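Local coordinates for protein type VI secretion system component (Escherichia coli O6, PDB 2P5Z) that is probably a structural part of the type VI secretion apparatus, resembling the phage T4 tail proteins gp27 and gp5, at residues R161-Q166 with E425-R430; I378-M383 with E458-R463; L387-T392 with Y409-D414; V452-E457 with P464-V469. One frame throughout, in Å; residues are numbered along the deposited sequence.

How the contacts relate
All four contacts lie around one five-stranded antiparallel sheet, that of the OB domain. Contacts 3 and 4 are inside it, partly buried. Each pairs two neighbouring strands by backbone hydrogen bonds, with mostly valine, isoleucine, phenylalanine and proline on one face. They are joined because strands 387-391 and 451-456 are also neighbours. Contacts 1 and 2 instead tie the sheet to the rest of the chain, and polar side chains have a large part in them. Contact 1, at the surface, is carried mainly by Gln163 of strand 161-166, which bonds to strand 426-429. Contact 2, also partly buried, combines a salt bridge with proline and methionine packing. Asp462 of contact 2 also accepts from Met165 N of contact 1.

Contact 1: residues R161-Q166 with E425-R430; sequences REQVMQ and ESLWVR
Gln163 reaches across to strand 426-429 and makes both hydrogen bonds of this contact. CB points toward the partner strand. CG stands anti to the carbonyl carbon (chi1 -57°), and the chain is extended beyond it, with CD anti to CA. Gln163 CD lies 3.7 Å from Leu427 CD2. The amide at the tip then meets the backbone of Trp428 with both of its atoms. Gln163 OE1 accepts from Trp428 N at 2.7 Å, and the bond is nearly straight, 167° at the hydrogen. Gln163 NE2 donates to Trp428 O at 3.0 Å, along a more bent path of 139°. Using both atoms fixes the rotation of the amide. OE1 also sits at the edge of the Trp428 ring, near its plane, and 3.4 Å from Leu427 CD2. The Leu427 side chain crosses the glutamine at about a right angle. Glu162 touches Trp428 more lightly, with OE2 4.2 Å from Trp428 CB; its carboxylate forms a salt bridge with Arg408. The Trp428 ring leads away from Gln163 and meets His402 with the ring planes nearly perpendicular. The two strands stay 8.7 Å apart at their axes, so they are not paired. Strand 161-166 pairs with strand 124-127 instead. The arrangement is a side-chain amide bonded to the backbone of one strand of the OB sheet, here joining the hub-like part of the chain to the OB domain, consistent with the likeness to gp27 and gp5.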
loop_
_atom_site.group_PDB
_atom_site.type_symbol
_atom_site.label_atom_id
_atom_site.label_comp_id
_atom_site.label_asym_id
_atom_site.label_seq_id
_atom_site.Cartn_x
_atom_site.Cartn_y
_atom_site.Cartn_z
ATOM N N ARG A 161 -4.069 -25.636 20.730
ATOM C CA ARG A 161 -3.276 -24.473 21.062
ATOM C C ARG A 161 -3.834 -23.957 22.363
ATOM O O ARG A 161 -5.040 -23.929 22.555
ATOM C CB ARG A 161 -3.429 -23.401 19.992
ATOM C CG ARG A 161 -2.991 -23.808 18.607
ATOM C CD ARG A 161 -1.610 -23.282 18.294
ATOM N NE ARG A 161 -1.335 -23.364 16.863
ATOM C CZ ARG A 161 -1.615 -22.401 15.988
ATOM N NH1 ARG A 161 -2.176 -21.269 16.396
ATOM N NH2 ARG A 161 -1.326 -22.568 14.706
ATOM N N GLU A 162 -2.960 -23.548 23.259
ATOM C CA GLU A 162 -3.412 -23.138 24.565
ATOM C C GLU A 162 -4.255 -21.881 24.476
ATOM O O GLU A 162 -5.410 -21.884 24.882
ATOM C CB GLU A 162 -2.221 -22.932 25.491
ATOM C CG GLU A 162 -2.608 -22.957 26.945
ATOM C CD GLU A 162 -1.732 -22.066 27.797
ATOM O OE1 GLU A 162 -0.530 -21.899 27.469
ATOM O OE2 GLU A 162 -2.252 -21.539 28.810
ATOM N N GLN A 163 -3.672 -20.812 23.940
ATOM C CA GLN A 163 -4.380 -19.556 23.735
ATOM C C GLN A 163 -4.112 -19.006 22.326
ATOM O O GLN A 163 -2.984 -19.047 21.836
ATOM C CB GLN A 163 -3.970 -18.508 24.774
ATOM C CG GLN A 163 -4.175 -18.927 26.203
ATOM C CD GLN A 163 -3.968 -17.801 27.189
ATOM O OE1 GLN A 163 -4.922 -17.321 27.799
ATOM N NE2 GLN A 163 -2.729 -17.383 27.356
ATOM N N VAL A 164 -5.152 -18.484 21.680
ATOM C CA VAL A 164 -5.018 -17.899 20.349
ATOM C C VAL A 164 -5.808 -16.612 20.331
ATOM O O VAL A 164 -7.014 -16.621 20.569
ATOM C CB VAL A 164 -5.552 -18.840 19.245
ATOM C CG1 VAL A 164 -5.721 -18.081 17.903
ATOM C CG2 VAL A 164 -4.631 -20.044 19.055
ATOM N N MET A 165 -5.119 -15.503 20.081
ATOM C CA MET A 165 -5.752 -14.182 20.085
ATOM C C MET A 165 -6.206 -13.689 18.688
ATOM O O MET A 165 -5.457 -13.760 17.708
ATOM C CB MET A 165 -4.783 -13.151 20.675
ATOM C CG MET A 165 -5.487 -11.955 21.280
ATOM S SD MET A 165 -4.400 -10.625 21.840
ATOM C CE MET A 165 -5.312 -10.159 23.272
ATOM N N GLN A 166 -7.429 -13.180 18.618
ATOM C CA GLN A 166 -7.894 -12.402 17.474
ATOM C C GLN A 166 -7.973 -10.946 17.929
ATOM O O GLN A 166 -8.784 -10.597 18.784
ATOM C CB GLN A 166 -9.275 -12.888 17.016
ATOM C CG GLN A 166 -9.997 -11.979 16.026
ATOM C CD GLN A 166 -11.300 -12.579 15.491
ATOM O OE1 GLN A 166 -11.760 -13.627 15.952
ATOM N NE2 GLN A 166 -11.904 -11.901 14.521
ATOM N N GLU A 425 -12.660 -12.997 26.890
ATOM C CA GLU A 425 -11.924 -11.813 27.319
ATOM C C GLU A 425 -10.768 -12.158 28.240
ATOM O O GLU A 425 -10.066 -11.270 28.708
ATOM C CB GLU A 425 -12.840 -10.833 28.066
ATOM C CG GLU A 425 -14.298 -10.802 27.612
ATOM C CD GLU A 425 -15.201 -11.773 28.376
ATOM O OE1 GLU A 425 -14.716 -12.401 29.346
ATOM O OE2 GLU A 425 -16.389 -11.912 27.991
ATOM N N SER A 426 -10.571 -13.434 28.540
ATOM C CA SER A 426 -9.628 -13.737 29.600
ATOM C C SER A 426 -8.344 -14.405 29.109
ATOM O O SER A 426 -8.351 -15.196 28.167
ATOM C CB SER A 426 -10.323 -14.466 30.763
ATOM O OG SER A 426 -10.115 -15.862 30.731
ATOM N N LEU A 427 -7.237 -14.078 29.762
ATOM C CA LEU A 427 -5.923 -14.340 29.215
ATOM C C LEU A 427 -4.975 -14.816 30.308
ATOM O O LEU A 427 -4.884 -14.188 31.364
ATOM C CB LEU A 427 -5.409 -13.034 28.612
ATOM C CG LEU A 427 -4.367 -12.940 27.501
ATOM C CD1 LEU A 427 -3.052 -12.611 28.094
ATOM C CD2 LEU A 427 -4.285 -14.187 26.632
ATOM N N TRP A 428 -4.270 -15.917 30.052
ATOM C CA TRP A 428 -3.318 -16.490 31.007
ATOM C C TRP A 428 -1.923 -15.960 30.765
ATOM O O TRP A 428 -1.303 -16.276 29.760
ATOM C CB TRP A 428 -3.324 -18.019 30.931
ATOM C CG TRP A 428 -4.502 -18.609 31.615
ATOM C CD1 TRP A 428 -5.669 -19.019 31.040
ATOM C CD2 TRP A 428 -4.651 -18.819 33.024
ATOM N NE1 TRP A 428 -6.536 -19.483 32.001
ATOM C CE2 TRP A 428 -5.935 -19.376 33.229
ATOM C CE3 TRP A 428 -3.822 -18.598 34.137
ATOM C CZ2 TRP A 428 -6.407 -19.720 34.500
ATOM C CZ3 TRP A 428 -4.294 -18.936 35.399
ATOM C CH2 TRP A 428 -5.572 -19.496 35.568
ATOM N N VAL A 429 -1.408 -15.175 31.704
ATOM C CA VAL A 429 -0.234 -14.366 31.403
ATOM C C VAL A 429 0.825 -14.283 32.528
ATOM O O VAL A 429 0.496 -14.278 33.713
ATOM C CB VAL A 429 -0.709 -12.975 30.878
ATOM C CG1 VAL A 429 -1.135 -12.031 31.999
ATOM C CG2 VAL A 429 0.296 -12.355 29.970
ATOM N N ARG A 430 2.099 -14.251 32.144
ATOM C CA ARG A 430 3.196 -14.128 33.105
ATOM C C ARG A 430 3.673 -12.692 33.230
ATOM O O ARG A 430 3.999 -12.058 32.235
ATOM C CB ARG A 430 4.369 -15.024 32.708
ATOM C CG ARG A 430 4.098 -16.490 32.933
ATOM C CD ARG A 430 5.354 -17.333 32.877
ATOM N NE ARG A 430 5.040 -18.758 32.974
ATOM C CZ ARG A 430 5.948 -19.728 33.044
ATOM N NH1 ARG A 430 7.245 -19.440 33.036
ATOM N NH2 ARG A 430 5.556 -20.991 33.127
#

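Contact 2: residues I378-M383 with E458-R463; sequences IPRPVM and EGNPDR
The Arg380 guanidinium has Asp462 OD2 and Pro461 CG at its edge, near its plane. Asn460 OD1 approaches obliquely without a hydrogen bond to it, and accepts from Asp462 N at 3.0 Å. Arg380 NH1 and NH2 both donate to the single atom Asp462 OD2, at 2.9 Å and 3.0 Å, in an end-on salt bridge. OD2 lies in the guanidinium plane, while the carboxylate is turned 75° to it. NH1 comes to OD2 from above the carboxylate plane, and NH2 nearly in line with the C-O bond. Arg380 NE has a second acidic partner in Glu181 of helix 171-182. Asp462 OD1 accepts from Met165 N.

Met383 N donates to Gly459 O at 2.9 Å, in the carbonyl plane and on a lone pair. The Met383 chain bends at chi2 (-71°). Met383 CE lies 3.6 Å from Pro461 CB, the two side chains crossing at about a right angle. Pro381 CG meets Pro461 CG at 4.3 Å. Residues 378-383 lie in the loop linking strand 359-366 to strand 387-391. They pack on the hairpin loop 458-463 between strands 451-456 and 464-469, built on an Asx turn at Asn460 and a type I beta turn from Asn460 to Arg463.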
loop_
_atom_site.group_PDB
_atom_site.type_symbol
_atom_site.label_atom_id
_atom_site.label_comp_id
_atom_site.label_asym_id
_atom_site.label_seq_id
_atom_site.Cartn_x
_atom_site.Cartn_y
_atom_site.Cartn_z
ATOM N N ILE A 378 -1.044 -14.962 5.259
ATOM C CA ILE A 378 -1.570 -13.666 5.685
ATOM C C ILE A 378 -0.770 -13.215 6.906
ATOM O O ILE A 378 -0.690 -13.939 7.900
ATOM C CB ILE A 378 -3.087 -13.741 6.026
ATOM C CG1 ILE A 378 -3.924 -13.920 4.764
ATOM C CG2 ILE A 378 -3.588 -12.481 6.691
ATOM C CD1 ILE A 378 -4.371 -15.307 4.548
ATOM N N PRO A 379 -0.157 -12.025 6.834
ATOM C CA PRO A 379 0.697 -11.513 7.913
ATOM C C PRO A 379 -0.029 -11.363 9.247
ATOM O O PRO A 379 -1.230 -11.066 9.279
ATOM C CB PRO A 379 1.121 -10.126 7.403
ATOM C CG PRO A 379 0.118 -9.771 6.353
ATOM C CD PRO A 379 -0.261 -11.076 5.714
ATOM N N ARG A 380 0.707 -11.579 10.336
ATOM C CA ARG A 380 0.173 -11.438 11.687
ATOM C C ARG A 380 -0.051 -9.974 12.020
ATOM O O ARG A 380 0.672 -9.117 11.532
ATOM C CB ARG A 380 1.139 -12.068 12.684
ATOM C CG ARG A 380 0.654 -13.400 13.165
ATOM C CD ARG A 380 1.715 -14.227 13.849
ATOM N NE ARG A 380 1.163 -15.549 14.110
ATOM C CZ ARG A 380 0.501 -15.876 15.218
ATOM N NH1 ARG A 380 0.326 -14.990 16.190
ATOM N NH2 ARG A 380 0.013 -17.100 15.365
ATOM N N PRO A 381 -1.067 -9.674 12.832
ATOM C CA PRO A 381 -1.186 -8.281 13.248
ATOM C C PRO A 381 -0.014 -7.871 14.164
ATOM O O PRO A 381 0.546 -8.706 14.905
ATOM C CB PRO A 381 -2.527 -8.237 13.988
ATOM C CG PRO A 381 -2.817 -9.625 14.369
ATOM C CD PRO A 381 -2.130 -10.527 13.391
ATOM N N VAL A 382 0.385 -6.609 14.065
ATOM C CA VAL A 382 1.571 -6.152 14.755
ATOM C C VAL A 382 1.124 -5.436 16.023
ATOM O O VAL A 382 0.384 -4.439 15.956
ATOM C CB VAL A 382 2.438 -5.277 13.823
ATOM C CG1 VAL A 382 3.538 -4.568 14.580
ATOM C CG2 VAL A 382 3.041 -6.148 12.709
ATOM N N MET A 383 1.515 -5.992 17.174
ATOM C CA MET A 383 1.068 -5.463 18.458
ATOM C C MET A 383 2.085 -4.466 18.980
ATOM O O MET A 383 3.101 -4.844 19.571
ATOM C CB MET A 383 0.832 -6.573 19.479
ATOM C CG MET A 383 -0.175 -7.625 19.034
ATOM S SD MET A 383 -1.862 -7.024 19.006
ATOM C CE MET A 383 -2.464 -8.070 17.739
ATOM N N GLU A 458 8.135 -9.449 20.461
ATOM C CA GLU A 458 8.220 -9.047 19.031
ATOM C C GLU A 458 6.906 -8.741 18.287
ATOM O O GLU A 458 6.771 -9.059 17.121
ATOM C CB GLU A 458 9.184 -9.923 18.201
ATOM C CG GLU A 458 9.017 -11.439 18.294
ATOM C CD GLU A 458 10.294 -12.185 17.953
ATOM O OE1 GLU A 458 10.876 -11.905 16.877
ATOM O OE2 GLU A 458 10.716 -13.051 18.757
ATOM N N GLY A 459 5.954 -8.113 18.974
ATOM C CA GLY A 459 4.696 -7.692 18.362
ATOM C C GLY A 459 3.708 -8.821 18.125
ATOM O O GLY A 459 2.620 -8.598 17.604
ATOM N N ASN A 460 4.093 -10.032 18.506
ATOM C CA ASN A 460 3.282 -11.222 18.324
ATOM C C ASN A 460 2.142 -11.304 19.349
ATOM O O ASN A 460 2.385 -11.353 20.556
ATOM C CB ASN A 460 4.195 -12.439 18.445
ATOM C CG ASN A 460 3.591 -13.698 17.872
ATOM O OD1 ASN A 460 2.386 -13.962 17.995
ATOM N ND2 ASN A 460 4.443 -14.511 17.260
ATOM N N PRO A 461 0.889 -11.363 18.866
ATOM C CA PRO A 461 -0.303 -11.427 19.727
ATOM C C PRO A 461 -0.392 -12.696 20.567
ATOM O O PRO A 461 -1.138 -12.725 21.541
ATOM C CB PRO A 461 -1.463 -11.410 18.723
ATOM C CG PRO A 461 -0.872 -11.930 17.456
ATOM C CD PRO A 461 0.524 -11.370 17.441
ATOM N N ASP A 462 0.354 -13.730 20.191
ATOM C CA ASP A 462 0.359 -14.980 20.939
ATOM C C ASP A 462 1.592 -15.132 21.840
ATOM O O ASP A 462 1.951 -16.235 22.259
ATOM C CB ASP A 462 0.198 -16.174 19.998
ATOM C CG ASP A 462 -1.153 -16.169 19.272
ATOM O OD1 ASP A 462 -2.188 -15.762 19.876
ATOM O OD2 ASP A 462 -1.168 -16.566 18.079
ATOM N N ARG A 463 2.231 -14.011 22.154
ATOM C CA ARG A 463 3.290 -14.022 23.150
ATOM C C ARG A 463 3.112 -12.921 24.188
ATOM O O ARG A 463 3.972 -12.047 24.305
ATOM C CB ARG A 463 4.643 -13.832 22.485
ATOM C CG ARG A 463 5.175 -14.999 21.699
ATOM C CD ARG A 463 6.507 -14.559 21.159
ATOM N NE ARG A 463 7.307 -15.627 20.587
ATOM C CZ ARG A 463 8.573 -15.472 20.202
ATOM N NH1 ARG A 463 9.175 -14.298 20.344
ATOM N NH2 ARG A 463 9.238 -16.492 19.676
#

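Contact 3: residues L387-T392 with Y409-D414; sequences LPARVT and YRVNLD
Two neighbouring antiparallel strands of the OB-domain sheet meet here, 387-391 and 409-412. Arg390 and Asn412, whose side chains point to one face, are the hydrogen-bonded pair. Arg390 N donates to Asn412 O at 2.7 Å, and Asn412 N returns a bond to Arg390 O at 2.8 Å. Val391 and Val411 form the next, non-hydrogen-bonded pair and point to the other face.

At the end of the pairing, Arg410 O takes two donors from Thr392. Thr392 N comes nearly along the C=O axis of Arg410, 3.3 Å from Arg410 O. Thr392 OG1 donates to Arg410 O from above the carbonyl plane at 2.9 Å. OG1 sits between the backbone N and the carbonyl carbon (chi1 43°), which brings it close to this carbonyl. The same hydroxyl lies over the centre of one face of the Arg410 guanidinium, 3.6 Å above the plane. The methyl CG2 of Thr392 rests against Asn412 CB.

The apolar side chains collect on the face of Val391 and Val411. Ala389 CB touches Val411 CG1 at 3.7 Å and Leu413 CB at 4.0 Å. Val391 CG2 faces Val411 CG2, and Val391 CG1 meets Tyr409 CD2 at 3.8 Å, with the ring oblique. Val411 is also packed by Leu427, Val429 and Val452 from the adjoining strands.

A water joins Arg390 NH1 to Asp414 O across the strands, while Arg390 NH2 makes a salt bridge with Glu451. A strongly curled sheet with apolar residues inside and polar ones outside is characteristic of the OB barrel, and the 123° angle between these short strands fits that curl.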
loop_
_atom_site.group_PDB
_atom_site.type_symbol
_atom_site.label_atom_id
_atom_site.label_comp_id
_atom_site.label_asym_id
_atom_site.label_seq_id
_atom_site.Cartn_x
_atom_site.Cartn_y
_atom_site.Cartn_z
ATOM N N LEU A 387 -1.559 -3.437 26.206
ATOM C CA LEU A 387 -2.996 -3.555 26.495
ATOM C C LEU A 387 -3.256 -3.528 27.997
ATOM O O LEU A 387 -2.587 -4.234 28.757
ATOM C CB LEU A 387 -3.596 -4.826 25.893
ATOM C CG LEU A 387 -3.607 -4.943 24.378
ATOM C CD1 LEU A 387 -4.256 -6.257 23.998
ATOM C CD2 LEU A 387 -4.353 -3.752 23.791
ATOM N N PRO A 388 -4.220 -2.711 28.429
ATOM C CA PRO A 388 -4.591 -2.722 29.837
ATOM C C PRO A 388 -5.361 -3.994 30.180
ATOM O O PRO A 388 -6.141 -4.493 29.362
ATOM C CB PRO A 388 -5.498 -1.500 29.976
ATOM C CG PRO A 388 -6.075 -1.289 28.613
ATOM C CD PRO A 388 -5.017 -1.751 27.639
ATOM N N ALA A 389 -5.113 -4.540 31.365
ATOM C CA ALA A 389 -5.904 -5.659 31.833
ATOM C C ALA A 389 -6.156 -5.546 33.328
ATOM O O ALA A 389 -5.472 -4.795 34.020
ATOM C CB ALA A 389 -5.219 -6.942 31.511
ATOM N N ARG A 390 -7.148 -6.286 33.812
ATOM C CA ARG A 390 -7.413 -6.393 35.237
ATOM C C ARG A 390 -7.138 -7.803 35.685
ATOM O O ARG A 390 -7.666 -8.739 35.092
ATOM C CB ARG A 390 -8.867 -6.057 35.545
ATOM C CG ARG A 390 -9.143 -4.585 35.602
ATOM C CD ARG A 390 -10.263 -4.287 36.578
ATOM N NE ARG A 390 -10.384 -2.850 36.806
ATOM C CZ ARG A 390 -11.186 -2.047 36.109
ATOM N NH1 ARG A 390 -11.945 -2.545 35.138
ATOM N NH2 ARG A 390 -11.232 -0.747 36.384
ATOM N N VAL A 391 -6.321 -7.951 36.732
ATOM C CA VAL A 391 -6.095 -9.263 37.358
ATOM C C VAL A 391 -7.373 -9.718 38.060
ATOM O O VAL A 391 -7.993 -8.946 38.785
ATOM C CB VAL A 391 -4.913 -9.249 38.338
ATOM C CG1 VAL A 391 -4.520 -10.668 38.699
ATOM C CG2 VAL A 391 -3.722 -8.553 37.713
ATOM N N THR A 392 -7.797 -10.949 37.779
ATOM C CA THR A 392 -9.007 -11.512 38.375
ATOM C C THR A 392 -8.671 -12.536 39.459
ATOM O O THR A 392 -7.498 -12.858 39.691
ATOM C CB THR A 392 -9.949 -12.166 37.316
ATOM O OG1 THR A 392 -9.185 -12.935 36.374
ATOM C CG2 THR A 392 -10.760 -11.102 36.583
ATOM N N TYR A 409 -0.693 -15.378 36.015
ATOM C CA TYR A 409 -1.977 -14.808 36.421
ATOM C C TYR A 409 -3.016 -14.982 35.319
ATOM O O TYR A 409 -2.666 -15.001 34.139
ATOM C CB TYR A 409 -1.825 -13.317 36.684
ATOM C CG TYR A 409 -0.916 -12.957 37.832
ATOM C CD1 TYR A 409 0.446 -12.713 37.626
ATOM C CD2 TYR A 409 -1.420 -12.834 39.125
ATOM C CE1 TYR A 409 1.284 -12.370 38.681
ATOM C CE2 TYR A 409 -0.591 -12.493 40.186
ATOM C CZ TYR A 409 0.758 -12.258 39.960
ATOM O OH TYR A 409 1.580 -11.919 41.012
ATOM N N ARG A 410 -4.288 -15.114 35.693
ATOM C CA ARG A 410 -5.371 -15.015 34.710
ATOM C C ARG A 410 -5.879 -13.588 34.683
ATOM O O ARG A 410 -6.351 -13.052 35.686
ATOM C CB ARG A 410 -6.536 -15.978 34.965
ATOM C CG ARG A 410 -7.704 -15.738 33.997
ATOM C CD ARG A 410 -8.735 -16.853 33.989
ATOM N NE ARG A 410 -9.607 -16.820 35.162
ATOM C CZ ARG A 410 -10.713 -16.083 35.270
ATOM N NH1 ARG A 410 -11.103 -15.294 34.275
ATOM N NH2 ARG A 410 -11.429 -16.130 36.387
ATOM N N VAL A 411 -5.788 -12.978 33.513
ATOM C CA VAL A 411 -6.030 -11.566 33.406
ATOM C C VAL A 411 -7.201 -11.303 32.461
ATOM O O VAL A 411 -7.501 -12.112 31.587
ATOM C CB VAL A 411 -4.718 -10.862 33.036
ATOM C CG1 VAL A 411 -4.626 -10.544 31.545
ATOM C CG2 VAL A 411 -4.551 -9.654 33.882
ATOM N N ASN A 412 -7.889 -10.195 32.679
ATOM C CA ASN A 412 -9.128 -9.898 31.988
ATOM C C ASN A 412 -8.991 -8.552 31.323
ATOM O O ASN A 412 -8.625 -7.586 31.986
ATOM C CB ASN A 412 -10.251 -9.819 33.011
ATOM C CG ASN A 412 -11.618 -9.982 32.399
ATOM O OD1 ASN A 412 -12.071 -9.143 31.607
ATOM N ND2 ASN A 412 -12.304 -11.060 32.780
ATOM N N LEU A 413 -9.291 -8.473 30.027
ATOM C CA LEU A 413 -9.069 -7.213 29.291
ATOM C C LEU A 413 -10.270 -6.563 28.582
ATOM O O LEU A 413 -10.100 -5.788 27.653
ATOM C CB LEU A 413 -7.794 -7.249 28.424
ATOM C CG LEU A 413 -7.365 -8.205 27.311
ATOM C CD1 LEU A 413 -6.031 -8.815 27.685
ATOM C CD2 LEU A 413 -8.329 -9.289 27.063
ATOM N N ASP A 414 -11.472 -6.864 29.056
ATOM C CA ASP A 414 -12.669 -6.169 28.613
ATOM C C ASP A 414 -12.839 -4.926 29.480
ATOM O O ASP A 414 -12.535 -4.952 30.669
ATOM C CB ASP A 414 -13.885 -7.091 28.737
ATOM C CG ASP A 414 -15.178 -6.439 28.261
ATOM O OD1 ASP A 414 -15.135 -5.601 27.329
ATOM O OD2 ASP A 414 -16.244 -6.773 28.820
HETATM O O HOH W 1 -11.749 -4.707 33.370
#

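Contact 4: residues V452-E457 with P464-V469; sequences VSIAFE and PYIAGV
The Tyr465 ring lies over Ala455, with its face turned to the alanine methyl. Ala455 CB stands 4.0 Å from the centroid of the Tyr465 ring, offset toward the rim, in a CH-pi contact. Chi1 of Tyr465 (68°) puts CG between the backbone N and the carbonyl carbon. Ala467 CB joins the same side, against Ala455 CB.

The other face of the hairpin is apolar. Ile454 and Pro464 lie side by side and point the same way, with CG2 of Ile454 3.7 Å from CB of Pro464. Phe456 crosses the proline obliquely, its CE1 3.6 Å from Pro464 CB. Val452 leans across Ile466, with Val452 CB 3.9 Å from Ile466 CG2.

Ala455 and Tyr465 exchange two backbone hydrogen bonds. Beyond them the register shifts by one, in a beta bulge. There Ser453 O accepts from Ala467 N at 2.8 Å, while Ser453 N donates to Gly468 O at 2.9 Å. Gly468 is modelled after a cis peptide bond and has positive phi. Glu457 forms a salt bridge with Lys470 of a neighbouring subunit.

The hairpin brings the last strand back to the first end of the sheet, as in a closed OB barrel. Strand 451-456 pairs with strand 387-391, and Ile466 bonds to the backbone of Arg430 just past strand 426-429. Val429 packs on Ile454, Pro464 and Ile466, and Val411 of strand 409-412 packs on Val452 and Ile454.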
loop_
_atom_site.group_PDB
_atom_site.type_symbol
_atom_site.label_atom_id
_atom_site.label_comp_id
_atom_site.label_asym_id
_atom_site.label_seq_id
_atom_site.Cartn_x
_atom_site.Cartn_y
_atom_site.Cartn_z
ATOM N N VAL A 452 -3.002 -4.031 35.083
ATOM C CA VAL A 452 -1.679 -4.263 34.527
ATOM C C VAL A 452 -1.575 -3.869 33.057
ATOM O O VAL A 452 -2.576 -3.591 32.396
ATOM C CB VAL A 452 -1.274 -5.721 34.662
ATOM C CG1 VAL A 452 -1.013 -6.049 36.120
ATOM C CG2 VAL A 452 -2.349 -6.611 34.070
ATOM N N SER A 453 -0.345 -3.839 32.560
ATOM C CA SER A 453 -0.103 -3.578 31.157
ATOM C C SER A 453 0.392 -4.841 30.495
ATOM O O SER A 453 1.339 -5.469 30.977
ATOM C CB SER A 453 0.912 -2.465 30.988
ATOM O OG SER A 453 0.255 -1.217 31.072
ATOM N N ILE A 454 -0.262 -5.221 29.401
ATOM C CA ILE A 454 0.141 -6.402 28.653
ATOM C C ILE A 454 0.951 -6.029 27.403
ATOM O O ILE A 454 0.518 -5.221 26.572
ATOM C CB ILE A 454 -1.066 -7.263 28.280
ATOM C CG1 ILE A 454 -1.936 -7.492 29.514
ATOM C CG2 ILE A 454 -0.606 -8.590 27.701
ATOM C CD1 ILE A 454 -1.294 -8.405 30.527
ATOM N N ALA A 455 2.140 -6.606 27.307
ATOM C CA ALA A 455 3.031 -6.370 26.194
ATOM C C ALA A 455 3.235 -7.675 25.442
ATOM O O ALA A 455 2.891 -8.740 25.929
ATOM C CB ALA A 455 4.370 -5.821 26.678
ATOM N N PHE A 456 3.809 -7.584 24.246
ATOM C CA PHE A 456 3.837 -8.712 23.331
ATOM C C PHE A 456 5.202 -8.847 22.736
ATOM O O PHE A 456 5.724 -7.907 22.132
ATOM C CB PHE A 456 2.793 -8.519 22.235
ATOM C CG PHE A 456 1.382 -8.487 22.750
ATOM C CD1 PHE A 456 0.686 -9.655 22.936
ATOM C CD2 PHE A 456 0.778 -7.288 23.085
ATOM C CE1 PHE A 456 -0.602 -9.634 23.411
ATOM C CE2 PHE A 456 -0.511 -7.266 23.573
ATOM C CZ PHE A 456 -1.203 -8.449 23.734
ATOM N N GLU A 457 5.781 -10.019 22.925
ATOM C CA GLU A 457 7.145 -10.258 22.527
ATOM C C GLU A 457 7.231 -10.272 20.995
ATOM O O GLU A 457 6.491 -11.000 20.335
ATOM C CB GLU A 457 7.602 -11.572 23.136
ATOM C CG GLU A 457 9.054 -11.831 23.005
ATOM C CD GLU A 457 9.476 -13.028 23.808
ATOM O OE1 GLU A 457 9.057 -14.159 23.472
ATOM O OE2 GLU A 457 10.228 -12.830 24.781
ATOM N N PRO A 464 2.016 -12.959 24.963
ATOM C CA PRO A 464 1.826 -11.835 25.856
ATOM C C PRO A 464 2.533 -11.999 27.203
ATOM O O PRO A 464 2.751 -13.122 27.679
ATOM C CB PRO A 464 0.316 -11.823 26.063
ATOM C CG PRO A 464 -0.091 -13.233 25.905
ATOM C CD PRO A 464 0.936 -13.949 25.106
ATOM N N TYR A 465 2.879 -10.874 27.816
ATOM C CA TYR A 465 3.438 -10.886 29.148
ATOM C C TYR A 465 3.052 -9.605 29.866
ATOM O O TYR A 465 2.615 -8.642 29.229
ATOM C CB TYR A 465 4.959 -11.109 29.134
ATOM C CG TYR A 465 5.758 -9.983 28.544
ATOM C CD1 TYR A 465 6.102 -9.981 27.189
ATOM C CD2 TYR A 465 6.193 -8.917 29.338
ATOM C CE1 TYR A 465 6.838 -8.936 26.644
ATOM C CE2 TYR A 465 6.925 -7.872 28.803
ATOM C CZ TYR A 465 7.247 -7.889 27.457
ATOM O OH TYR A 465 7.967 -6.843 26.937
ATOM N N ILE A 466 3.218 -9.597 31.191
ATOM C CA ILE A 466 2.960 -8.400 32.010
ATOM C C ILE A 466 4.175 -7.475 32.012
ATOM O O ILE A 466 5.281 -7.913 32.309
ATOM C CB ILE A 466 2.583 -8.784 33.457
ATOM C CG1 ILE A 466 1.480 -9.841 33.431
ATOM C CG2 ILE A 466 2.126 -7.574 34.242
ATOM C CD1 ILE A 466 0.712 -9.978 34.711
ATOM N N ALA A 467 3.970 -6.205 31.676
ATOM C CA ALA A 467 5.098 -5.286 31.530
ATOM C C ALA A 467 5.702 -4.613 32.795
ATOM O O ALA A 467 6.915 -4.705 32.943
ATOM C CB ALA A 467 4.900 -4.287 30.351
ATOM N N GLY A 468 4.962 -3.919 33.681
ATOM C CA GLY A 468 3.610 -3.418 33.506
ATOM C C GLY A 468 2.616 -3.517 34.654
ATOM O O GLY A 468 1.708 -4.337 34.587
ATOM N N VAL A 469 2.744 -2.680 35.692
ATOM C CA VAL A 469 1.638 -2.491 36.675
ATOM C C VAL A 469 1.170 -1.024 36.725
ATOM O O VAL A 469 1.978 -0.115 36.917
ATOM C CB VAL A 469 1.988 -2.976 38.121
ATOM C CG1 VAL A 469 0.748 -2.934 39.031
ATOM C CG2 VAL A 469 2.584 -4.379 38.116
#